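Local coordinates for Lin1840 protein (Listeria innocua serovar 6a, PDB 4ZOC), which probably hydrolyses terminal, non-reducing beta-D-glucosyl residues to release beta-D-glucose, as a family 3 glycoside hydrolase with a role in beta-1,2-glucan metabolism, at residues E74-T79 with I84-M89; W147-E152 with G202-T207; L464-E469 with N506-E511. The protein carries 2 engineered substitutions. All coordinates share one frame; numbering follows the deposited sequence.

Contact 1 (E74-T79 with I84-M89); sequences EAYLKT and IPLVFM
Tyr76 and Leu77, on the last turns of helix 66-79, meet Ile84, Pro85 and Leu86, which lead into strand 87-90. This is the return half of a beta-alpha-beta unit (strand 59-61, helix 66-79, strand 87-90) in the TIM barrel of the N-terminal domain: the helix packs against the chain as it turns back toward the barrel.

The main apolar contact is a CH-pi arrangement. Tyr76 has CG anti to the backbone N (chi1 -174°), which swings the ring off the helix toward the incoming chain, and Leu86 lies over one face. Leu86 CG sits 3.7 Å from the centroid of the Tyr76 ring, only 7° off the ring normal, so the branch point is almost exactly above the middle. Its two methyls spread over the same face: Leu86 CD1 is 3.6 Å from Tyr76 CD2, while Leu86 CD2 reaches Tyr76 CE2 at 3.7 Å. The next residue, Leu77, adds a lighter touch with a single methyl, its CD2 lying 3.9 Å from Pro85 CA. Val60 of the preceding strand and Ile72 of the helix also touch Leu86, closing the leucine in between helix and sheet.

The polar contacts gather at the ring's edge and hydroxyl end. No direct hydrogen bond joins the two segments; one water links them instead. It lies 2.8 Å from Ile84 O, to which it probably donates, and is hydrogen-bonded to Tyr76 OH at 2.9 Å; that hydroxyl also has a weak bond to Ala57 O. Leucine thus packs on the ring's face, while a water and a weak backbone bond meet its hydroxyl. The same Ile84 carbonyl comes close to the ring itself, near its plane: Ile84 O lies 3.0 Å from Tyr76 CE1.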
loop_
_atom_site.group_PDB
_atom_site.type_symbol
_atom_site.label_atom_id
_atom_site.label_comp_id
_atom_site.label_asym_id
_atom_site.label_seq_id
_atom_site.Cartn_x
_atom_site.Cartn_y
_atom_site.Cartn_z
ATOM N N GLU A 74 44.157 -20.283 -6.338
ATOM C CA GLU A 74 45.479 -20.791 -6.784
ATOM C C GLU A 74 45.550 -20.929 -8.290
ATOM O O GLU A 74 46.478 -20.431 -8.930
ATOM C CB GLU A 74 45.825 -22.150 -6.067
ATOM C CG GLU A 74 47.309 -22.496 -6.206
ATOM C CD GLU A 74 47.798 -23.512 -5.204
ATOM O OE1 GLU A 74 46.964 -24.297 -4.700
ATOM O OE2 GLU A 74 49.037 -23.513 -4.922
ATOM N N ALA A 75 44.534 -21.548 -8.896
ATOM C CA ALA A 75 44.449 -21.629 -10.356
ATOM C C ALA A 75 44.369 -20.251 -10.994
ATOM O O ALA A 75 45.038 -19.960 -11.956
ATOM C CB ALA A 75 43.285 -22.509 -10.784
ATOM N N TYR A 76 43.592 -19.352 -10.410
ATOM C CA TYR A 76 43.392 -18.070 -11.013
ATOM C C TYR A 76 44.714 -17.282 -11.060
ATOM O O TYR A 76 45.032 -16.655 -12.075
ATOM C CB TYR A 76 42.390 -17.277 -10.180
ATOM C CG TYR A 76 41.986 -15.951 -10.788
ATOM C CD1 TYR A 76 42.644 -14.794 -10.462
ATOM C CD2 TYR A 76 40.883 -15.865 -11.576
ATOM C CE1 TYR A 76 42.269 -13.573 -11.010
ATOM C CE2 TYR A 76 40.428 -14.637 -12.060
ATOM C CZ TYR A 76 41.140 -13.497 -11.762
ATOM O OH TYR A 76 40.715 -12.271 -12.257
ATOM N N LEU A 77 45.496 -17.315 -9.962
ATOM C CA LEU A 77 46.721 -16.575 -9.905
ATOM C C LEU A 77 47.836 -17.210 -10.737
ATOM O O LEU A 77 48.747 -16.497 -11.127
ATOM C CB LEU A 77 47.200 -16.393 -8.465
ATOM C CG LEU A 77 46.403 -15.455 -7.549
ATOM C CD1 LEU A 77 46.838 -15.544 -6.133
ATOM C CD2 LEU A 77 46.510 -14.031 -8.005
ATOM N N LYS A 78 47.757 -18.503 -11.020
ATOM C CA LYS A 78 48.717 -19.105 -11.970
ATOM C C LYS A 78 48.581 -18.449 -13.360
ATOM O O LYS A 78 49.594 -18.321 -14.072
ATOM C CB LYS A 78 48.531 -20.614 -12.129
ATOM C CG LYS A 78 49.017 -21.454 -10.984
ATOM C CD LYS A 78 48.780 -22.952 -11.237
ATOM C CE LYS A 78 49.026 -23.789 -9.981
ATOM N NZ LYS A 78 50.256 -24.620 -10.072
ATOM N N THR A 79 47.357 -18.056 -13.747
ATOM C CA THR A 79 47.075 -17.568 -15.093
ATOM C C THR A 79 46.792 -16.080 -15.236
ATOM O O THR A 79 46.824 -15.525 -16.366
ATOM C CB THR A 79 45.949 -18.356 -15.734
ATOM O OG1 THR A 79 44.731 -18.290 -14.949
ATOM C CG2 THR A 79 46.394 -19.836 -15.915
ATOM N N ILE A 84 46.200 -10.064 -10.001
ATOM C CA ILE A 84 45.040 -9.436 -9.299
ATOM C C ILE A 84 44.156 -10.556 -8.743
ATOM O O ILE A 84 43.442 -11.244 -9.533
ATOM C CB ILE A 84 44.234 -8.514 -10.218
ATOM C CG1 ILE A 84 45.097 -7.398 -10.794
ATOM C CG2 ILE A 84 43.139 -7.801 -9.428
ATOM C CD1 ILE A 84 44.373 -6.662 -11.915
ATOM N N PRO A 85 44.269 -10.816 -7.420
ATOM C CA PRO A 85 43.507 -11.908 -6.830
ATOM C C PRO A 85 42.021 -11.654 -6.880
ATOM O O PRO A 85 41.590 -10.505 -6.973
ATOM C CB PRO A 85 43.945 -11.930 -5.341
ATOM C CG PRO A 85 45.055 -11.001 -5.251
ATOM C CD PRO A 85 44.914 -10.012 -6.386
ATOM N N LEU A 86 41.276 -12.745 -6.853
ATOM C CA LEU A 86 39.814 -12.712 -6.721
ATOM C C LEU A 86 39.370 -12.267 -5.364
ATOM O O LEU A 86 40.013 -12.549 -4.345
ATOM C CB LEU A 86 39.236 -14.106 -6.958
ATOM C CG LEU A 86 39.286 -14.599 -8.404
ATOM C CD1 LEU A 86 39.163 -16.062 -8.446
ATOM C CD2 LEU A 86 38.184 -13.950 -9.217
ATOM N N VAL A 87 38.219 -11.580 -5.324
ATOM C CA VAL A 87 37.567 -11.327 -4.022
ATOM C C VAL A 87 36.337 -12.242 -3.919
ATOM O O VAL A 87 35.646 -12.435 -4.919
ATOM C CB VAL A 87 37.201 -9.791 -3.783
ATOM C CG1 VAL A 87 36.350 -9.226 -4.931
ATOM C CG2 VAL A 87 36.614 -9.645 -2.395
ATOM N N PHE A 88 36.154 -12.867 -2.745
ATOM C CA PHE A 88 35.135 -13.902 -2.476
ATOM C C PHE A 88 34.082 -13.329 -1.553
ATOM O O PHE A 88 34.384 -12.860 -0.432
ATOM C CB PHE A 88 35.797 -15.108 -1.786
ATOM C CG PHE A 88 36.623 -15.973 -2.725
ATOM C CD1 PHE A 88 37.903 -15.560 -3.150
ATOM C CD2 PHE A 88 36.089 -17.155 -3.230
ATOM C CE1 PHE A 88 38.606 -16.347 -4.034
ATOM C CE2 PHE A 88 36.804 -17.976 -4.093
ATOM C CZ PHE A 88 38.063 -17.552 -4.522
ATOM N N MET A 89 32.849 -13.388 -2.012
ATOM C CA MET A 89 31.720 -12.862 -1.284
ATOM C C MET A 89 30.664 -13.939 -1.040
ATOM O O MET A 89 30.551 -14.933 -1.809
ATOM C CB MET A 89 31.094 -11.753 -2.111
ATOM C CG MET A 89 32.068 -10.745 -2.666
ATOM S SD MET A 89 31.316 -9.166 -3.070
ATOM C CE MET A 89 32.683 -8.426 -3.930
HETATM O O HOH W 1 41.051 -10.166 -10.362
#

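Contact 2 (W147-E152 with G202-T207); sequences WGRVME and GLEYNT
Trp147 and Glu204 both carry CG anti to the backbone N (chi1 -165° and -168°), and Glu204 then bends at its second torsion; together these turns bring the edge of the indole, with its N-H, to the carboxylate between two long loops of the TIM barrel, those following strands 133-134 and 187-193. Glu204 belongs to a type II turn running from Leu203 to Asn206.

The link is a hydrogen bond from Trp147 NE1 to Glu204 OE2, 3.0 Å long. The angle at the hydrogen is 151°; the oxygen is tilted out of the indole plane, and the N-H meets it from above the carboxylate plane. Tyr205 N reaches that oxygen at 3.0 Å from the same face, so OE2 holds two donors and ties the turn to the tryptophan. Glu204 OE1 is served by Ala474 N, and also accepts a hydrogen bond from a water, which in turn accepts one from Gly148 N, a second bridge between the loops. With so many donors around it, the buried carboxylate is probably ionised.

The aliphatic part of Arg149 runs across Glu204 at about a right angle: its CD lies 3.4 Å from Glu204 OE1, and its CB rests over the rim of one face of the Trp147 ring. The guanidinium is taken side-on by Glu152, and a bound beta-D-glucopyranose is about 6 Å from the arginine side chain. Ser585 of the second subunit is hydrogen-bonded through its OG to Glu204 O. Backbone touches backbone where Trp147 CA stands 3.5 Å from Gly202 O.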
loop_
_atom_site.group_PDB
_atom_site.type_symbol
_atom_site.label_atom_id
_atom_site.label_comp_id
_atom_site.label_asym_id
_atom_site.label_seq_id
_atom_site.Cartn_x
_atom_site.Cartn_y
_atom_site.Cartn_z
ATOM N N TRP A 147 5.423 -9.898 2.585
ATOM C CA TRP A 147 6.748 -10.027 1.931
ATOM C C TRP A 147 7.605 -10.982 2.728
ATOM O O TRP A 147 7.903 -10.770 3.935
ATOM C CB TRP A 147 7.443 -8.647 1.959
ATOM C CG TRP A 147 8.605 -8.471 1.078
ATOM C CD1 TRP A 147 8.688 -8.821 -0.216
ATOM C CD2 TRP A 147 9.862 -7.853 1.392
ATOM N NE1 TRP A 147 9.872 -8.424 -0.763
ATOM C CE2 TRP A 147 10.615 -7.808 0.173
ATOM C CE3 TRP A 147 10.372 -7.222 2.527
ATOM C CZ2 TRP A 147 11.902 -7.219 0.082
ATOM C CZ3 TRP A 147 11.636 -6.679 2.471
ATOM C CH2 TRP A 147 12.397 -6.668 1.248
ATOM N N GLY A 148 8.114 -12.020 2.051
ATOM C CA GLY A 148 8.915 -13.029 2.720
ATOM C C GLY A 148 10.217 -12.563 3.299
ATOM O O GLY A 148 10.732 -13.142 4.249
ATOM N N ARG A 149 10.726 -11.492 2.744
ATOM C CA ARG A 149 12.044 -10.928 3.157
ATOM C C ARG A 149 11.995 -10.079 4.432
ATOM O O ARG A 149 13.035 -9.663 4.887
ATOM C CB ARG A 149 12.651 -10.138 1.984
ATOM C CG ARG A 149 12.735 -11.001 0.732
ATOM C CD ARG A 149 13.641 -10.393 -0.349
ATOM N NE ARG A 149 15.012 -10.665 0.062
ATOM C CZ ARG A 149 16.071 -10.778 -0.735
ATOM N NH1 ARG A 149 15.988 -10.599 -2.049
ATOM N NH2 ARG A 149 17.233 -11.086 -0.176
ATOM N N VAL A 150 10.836 -9.909 5.086
ATOM C CA VAL A 150 10.783 -9.299 6.383
ATOM C C VAL A 150 11.722 -10.035 7.334
ATOM O O VAL A 150 12.250 -9.388 8.259
ATOM C CB VAL A 150 9.367 -9.184 7.023
ATOM C CG1 VAL A 150 8.490 -8.278 6.149
ATOM C CG2 VAL A 150 8.699 -10.519 7.203
ATOM N N MET A 151 11.940 -11.340 7.131
ATOM C CA MET A 151 12.789 -12.100 8.073
ATOM C C MET A 151 14.218 -11.568 8.125
ATOM O O MET A 151 14.919 -11.833 9.070
ATOM C CB MET A 151 12.847 -13.579 7.690
ATOM C CG MET A 151 13.357 -13.844 6.242
ATOM S SD MET A 151 14.612 -15.129 6.089
ATOM C CE MET A 151 15.923 -14.415 7.044
ATOM N N GLU A 152 14.626 -10.870 7.076
ATOM C CA GLU A 152 16.003 -10.317 6.920
ATOM C C GLU A 152 16.187 -8.970 7.549
ATOM O O GLU A 152 17.305 -8.533 7.684
ATOM C CB GLU A 152 16.371 -10.215 5.445
ATOM C CG GLU A 152 16.442 -11.547 4.719
ATOM C CD GLU A 152 16.371 -11.319 3.231
ATOM O OE1 GLU A 152 17.331 -10.747 2.672
ATOM O OE2 GLU A 152 15.374 -11.769 2.616
ATOM N N GLY A 202 3.067 -6.766 -0.933
ATOM C CA GLY A 202 3.882 -7.812 -0.376
ATOM C C GLY A 202 4.503 -8.740 -1.428
ATOM O O GLY A 202 5.103 -9.696 -1.102
ATOM N N LEU A 203 4.356 -8.385 -2.716
ATOM C CA LEU A 203 4.668 -9.285 -3.804
ATOM C C LEU A 203 6.170 -9.146 -4.176
ATOM O O LEU A 203 6.682 -8.069 -4.362
ATOM C CB LEU A 203 3.736 -8.943 -5.015
ATOM C CG LEU A 203 3.973 -9.665 -6.304
ATOM C CD1 LEU A 203 3.892 -11.192 -6.105
ATOM C CD2 LEU A 203 2.969 -9.174 -7.375
ATOM N N GLU A 204 6.883 -10.251 -4.216
ATOM C CA GLU A 204 8.323 -10.167 -4.471
ATOM C C GLU A 204 8.672 -9.440 -5.736
ATOM O O GLU A 204 8.063 -9.588 -6.791
ATOM C CB GLU A 204 8.950 -11.568 -4.464
ATOM C CG GLU A 204 10.412 -11.540 -4.421
ATOM C CD GLU A 204 10.902 -10.882 -3.180
ATOM O OE1 GLU A 204 10.977 -11.523 -2.089
ATOM O OE2 GLU A 204 11.211 -9.633 -3.199
ATOM N N TYR A 205 9.687 -8.588 -5.616
ATOM C CA TYR A 205 10.270 -7.768 -6.711
ATOM C C TYR A 205 9.360 -6.710 -7.195
ATOM O O TYR A 205 9.708 -6.046 -8.194
ATOM C CB TYR A 205 10.772 -8.613 -7.901
ATOM C CG TYR A 205 11.495 -9.909 -7.533
ATOM C CD1 TYR A 205 12.707 -9.883 -6.872
ATOM C CD2 TYR A 205 10.944 -11.116 -7.833
ATOM C CE1 TYR A 205 13.354 -11.056 -6.534
ATOM C CE2 TYR A 205 11.553 -12.322 -7.462
ATOM C CZ TYR A 205 12.783 -12.256 -6.859
ATOM O OH TYR A 205 13.495 -13.348 -6.510
ATOM N N ASN A 206 8.173 -6.580 -6.603
ATOM C CA ASN A 206 7.143 -5.708 -7.164
ATOM C C ASN A 206 7.431 -4.205 -6.936
ATOM O O ASN A 206 8.317 -3.831 -6.142
ATOM C CB ASN A 206 5.772 -6.061 -6.579
ATOM C CG ASN A 206 4.615 -5.575 -7.408
ATOM O OD1 ASN A 206 4.730 -5.282 -8.620
ATOM N ND2 ASN A 206 3.462 -5.477 -6.759
ATOM N N THR A 207 6.712 -3.384 -7.701
ATOM C CA THR A 207 6.764 -1.929 -7.634
ATOM C C THR A 207 6.836 -1.347 -6.206
ATOM O O THR A 207 6.146 -1.757 -5.285
ATOM C CB THR A 207 5.488 -1.402 -8.302
ATOM O OG1 THR A 207 5.428 -1.871 -9.643
ATOM C CG2 THR A 207 5.384 0.117 -8.283
HETATM O O HOH W 2 8.699 -12.585 -0.764
#

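Contact 3 (L464-E469 with N506-E511)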
loop_
_atom_site.group_PDB
_atom_site.type_symbol
_atom_site.label_atom_id
_atom_site.label_comp_id
_atom_site.label_asym_id
_atom_site.label_seq_id
_atom_site.Cartn_x
_atom_site.Cartn_y
_atom_site.Cartn_z
ATOM N N LEU A 464 3.905 -24.970 16.864
ATOM C CA LEU A 464 3.388 -24.605 15.547
ATOM C C LEU A 464 4.358 -23.793 14.736
ATOM O O LEU A 464 5.235 -23.095 15.259
ATOM C CB LEU A 464 2.137 -23.729 15.693
ATOM C CG LEU A 464 1.009 -24.338 16.561
ATOM C CD1 LEU A 464 -0.147 -23.328 16.667
ATOM C CD2 LEU A 464 0.575 -25.641 15.965
ATOM N N GLY A 465 4.160 -23.784 13.436
ATOM C CA GLY A 465 4.980 -22.822 12.673
ATOM C C GLY A 465 5.076 -23.008 11.177
ATOM O O GLY A 465 4.417 -23.846 10.574
ATOM N N GLU A 466 5.838 -22.087 10.583
ATOM C CA GLU A 466 6.066 -22.093 9.190
ATOM C C GLU A 466 7.249 -22.951 8.797
ATOM O O GLU A 466 8.235 -22.968 9.476
ATOM C CB GLU A 466 6.379 -20.664 8.676
ATOM C CG GLU A 466 5.262 -19.612 8.892
ATOM C CD GLU A 466 5.608 -18.302 8.226
ATOM O OE1 GLU A 466 6.671 -17.722 8.586
ATOM O OE2 GLU A 466 4.799 -17.858 7.332
ATOM N N LYS A 467 7.188 -23.532 7.592
ATOM C CA LYS A 467 8.411 -23.998 6.931
ATOM C C LYS A 467 9.197 -22.776 6.518
ATOM O O LYS A 467 8.601 -21.758 6.093
ATOM C CB LYS A 467 8.127 -24.792 5.684
ATOM C CG LYS A 467 7.330 -26.063 5.899
ATOM C CD LYS A 467 7.198 -26.808 4.585
ATOM C CE LYS A 467 7.554 -28.266 4.761
ATOM N NZ LYS A 467 6.476 -28.993 4.076
ATOM N N ASN A 468 10.537 -22.865 6.559
ATOM C CA ASN A 468 11.282 -21.629 6.213
ATOM C C ASN A 468 11.057 -21.214 4.766
ATOM O O ASN A 468 11.069 -20.014 4.465
ATOM C CB ASN A 468 12.778 -21.652 6.563
ATOM C CG ASN A 468 13.620 -22.277 5.508
ATOM O OD1 ASN A 468 13.761 -21.744 4.410
ATOM N ND2 ASN A 468 14.133 -23.445 5.792
ATOM N N GLU A 469 10.767 -22.170 3.880
ATOM C CA GLU A 469 10.597 -21.829 2.449
ATOM C C GLU A 469 9.320 -21.018 2.157
ATOM O O GLU A 469 9.103 -20.552 1.052
ATOM C CB GLU A 469 10.543 -23.109 1.607
ATOM C CG GLU A 469 9.356 -23.973 1.905
ATOM C CD GLU A 469 9.273 -25.231 1.049
ATOM O OE1 GLU A 469 10.089 -26.105 1.201
ATOM O OE2 GLU A 469 8.412 -25.372 0.210
ATOM N N ASN A 506 8.571 -19.121 13.041
ATOM C CA ASN A 506 8.086 -18.400 11.907
ATOM C C ASN A 506 9.044 -17.289 11.497
ATOM O O ASN A 506 9.850 -16.890 12.283
ATOM C CB ASN A 506 6.697 -17.806 12.150
ATOM C CG ASN A 506 6.601 -16.967 13.373
ATOM O OD1 ASN A 506 6.918 -17.441 14.461
ATOM N ND2 ASN A 506 6.133 -15.707 13.250
ATOM N N GLY A 507 8.907 -16.808 10.233
ATOM C CA GLY A 507 9.781 -15.783 9.682
ATOM C C GLY A 507 9.120 -14.469 9.439
ATOM O O GLY A 507 9.743 -13.585 8.879
ATOM N N ARG A 508 7.838 -14.332 9.785
ATOM C CA ARG A 508 7.025 -13.090 9.547
ATOM C C ARG A 508 5.991 -12.972 10.626
ATOM O O ARG A 508 5.585 -13.982 11.173
ATOM C CB ARG A 508 6.262 -13.111 8.183
ATOM C CG ARG A 508 5.453 -14.413 7.987
ATOM C CD ARG A 508 4.323 -14.349 6.996
ATOM N NE ARG A 508 4.851 -13.982 5.700
ATOM C CZ ARG A 508 5.465 -14.835 4.879
ATOM N NH1 ARG A 508 5.625 -16.090 5.221
ATOM N NH2 ARG A 508 5.890 -14.437 3.705
ATOM N N PRO A 509 5.549 -11.721 10.959
ATOM C CA PRO A 509 4.250 -11.582 11.672
ATOM C C PRO A 509 3.177 -12.384 10.986
ATOM O O PRO A 509 3.160 -12.530 9.726
ATOM C CB PRO A 509 3.960 -10.093 11.524
ATOM C CG PRO A 509 5.369 -9.447 11.445
ATOM C CD PRO A 509 6.043 -10.394 10.527
ATOM N N LEU A 510 2.306 -12.952 11.802
ATOM C CA LEU A 510 1.209 -13.788 11.307
ATOM C C LEU A 510 -0.056 -13.310 12.020
ATOM O O LEU A 510 0.034 -12.645 13.079
ATOM C CB LEU A 510 1.437 -15.260 11.617
ATOM C CG LEU A 510 2.499 -15.905 10.719
ATOM C CD1 LEU A 510 2.970 -17.133 11.468
ATOM C CD2 LEU A 510 2.046 -16.126 9.277
ATOM N N GLU A 511 -1.186 -13.764 11.540
ATOM C CA GLU A 511 -2.461 -13.609 12.272
ATOM C C GLU A 511 -2.519 -14.612 13.458
ATOM O O GLU A 511 -2.656 -15.836 13.280
ATOM C CB GLU A 511 -3.651 -13.865 11.361
ATOM C CG GLU A 511 -3.775 -12.978 10.140
ATOM C CD GLU A 511 -5.054 -13.211 9.324
ATOM O OE1 GLU A 511 -6.000 -13.935 9.800
ATOM O OE2 GLU A 511 -5.113 -12.668 8.199
#
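Glu466 crosses to the loop 506-511 with its whole side chain, joining the chain just past two neighbouring parallel strands of the C-terminal domain: it follows strand 459-465, and the loop follows strand 500-505. The CB already heads for the loop. From there CG lies anti to the carbonyl carbon (chi1 -61°), and the rest of the chain runs on extended, so the carboxylate is carried deep among its partners.

CG meets Asn506 first, 4.0 Å from Asn506 CB. Next comes CD, which lies 3.9 Å from Arg508 CG. The two oxygens then divide the work. OE1 accepts from the backbone: Gly507 N donates to Glu466 OE1 at 2.9 Å, almost perfectly straight (174°) and nearly in line with the C-O bond. OE2 faces the arginine: Arg508 NH1 forms a salt bridge to Glu466 OE2 at 2.9 Å, reaching it on the syn side, a little out of the carboxylate plane. The oxygen stays close to the plane of the guanidinium, but the two flat groups stand almost perpendicular, 87° apart. Leu510 supplies an apolar neighbour to the same oxygen, its CD2 being 3.8 Å from Glu466 OE2.

Arg508 is shared widely. Its NE bonds to Pro145 O of the barrel domain, NH2 reaches Arg146 O and Gly475 O, and NH1 also binds Trp470 O. These carbonyls hold the guanidinium in place, and its positive charge, with the Gly507 N-H, would probably help keep the Glu466 carboxylate ionised. Within the loop, Asn506 ND2 bonds Arg508 O, and it also bonds Glu524 OE2.

The glutamate therefore sits just past the end of strand 459-465, beside parallel strand 500-505 of the mixed sheet, and the loop it grips runs on into helix 513-517.

In the fold
The three contacts follow one another along the chain, each closing before the next opens. Contacts 1 and 2 belong to the N-terminal TIM barrel: contact 1 packs a helix against the approach to strand 87-90, and contact 2 joins loops after strands 133-134 and 187-193, with centres about 35 Å apart. Contact 3 lies in the C-terminal domain, beside its mixed sheet, about 41 Å from contact 1 between centres. Its centre is about 14 Å from that of contact 2, and the two touch: Met151 CB is 3.3 Å from Gly507 O. Contacts 2 and 3 thus mark the seam between the domains, contact 2 near bound glucose, while contact 1 is remote barrel packing.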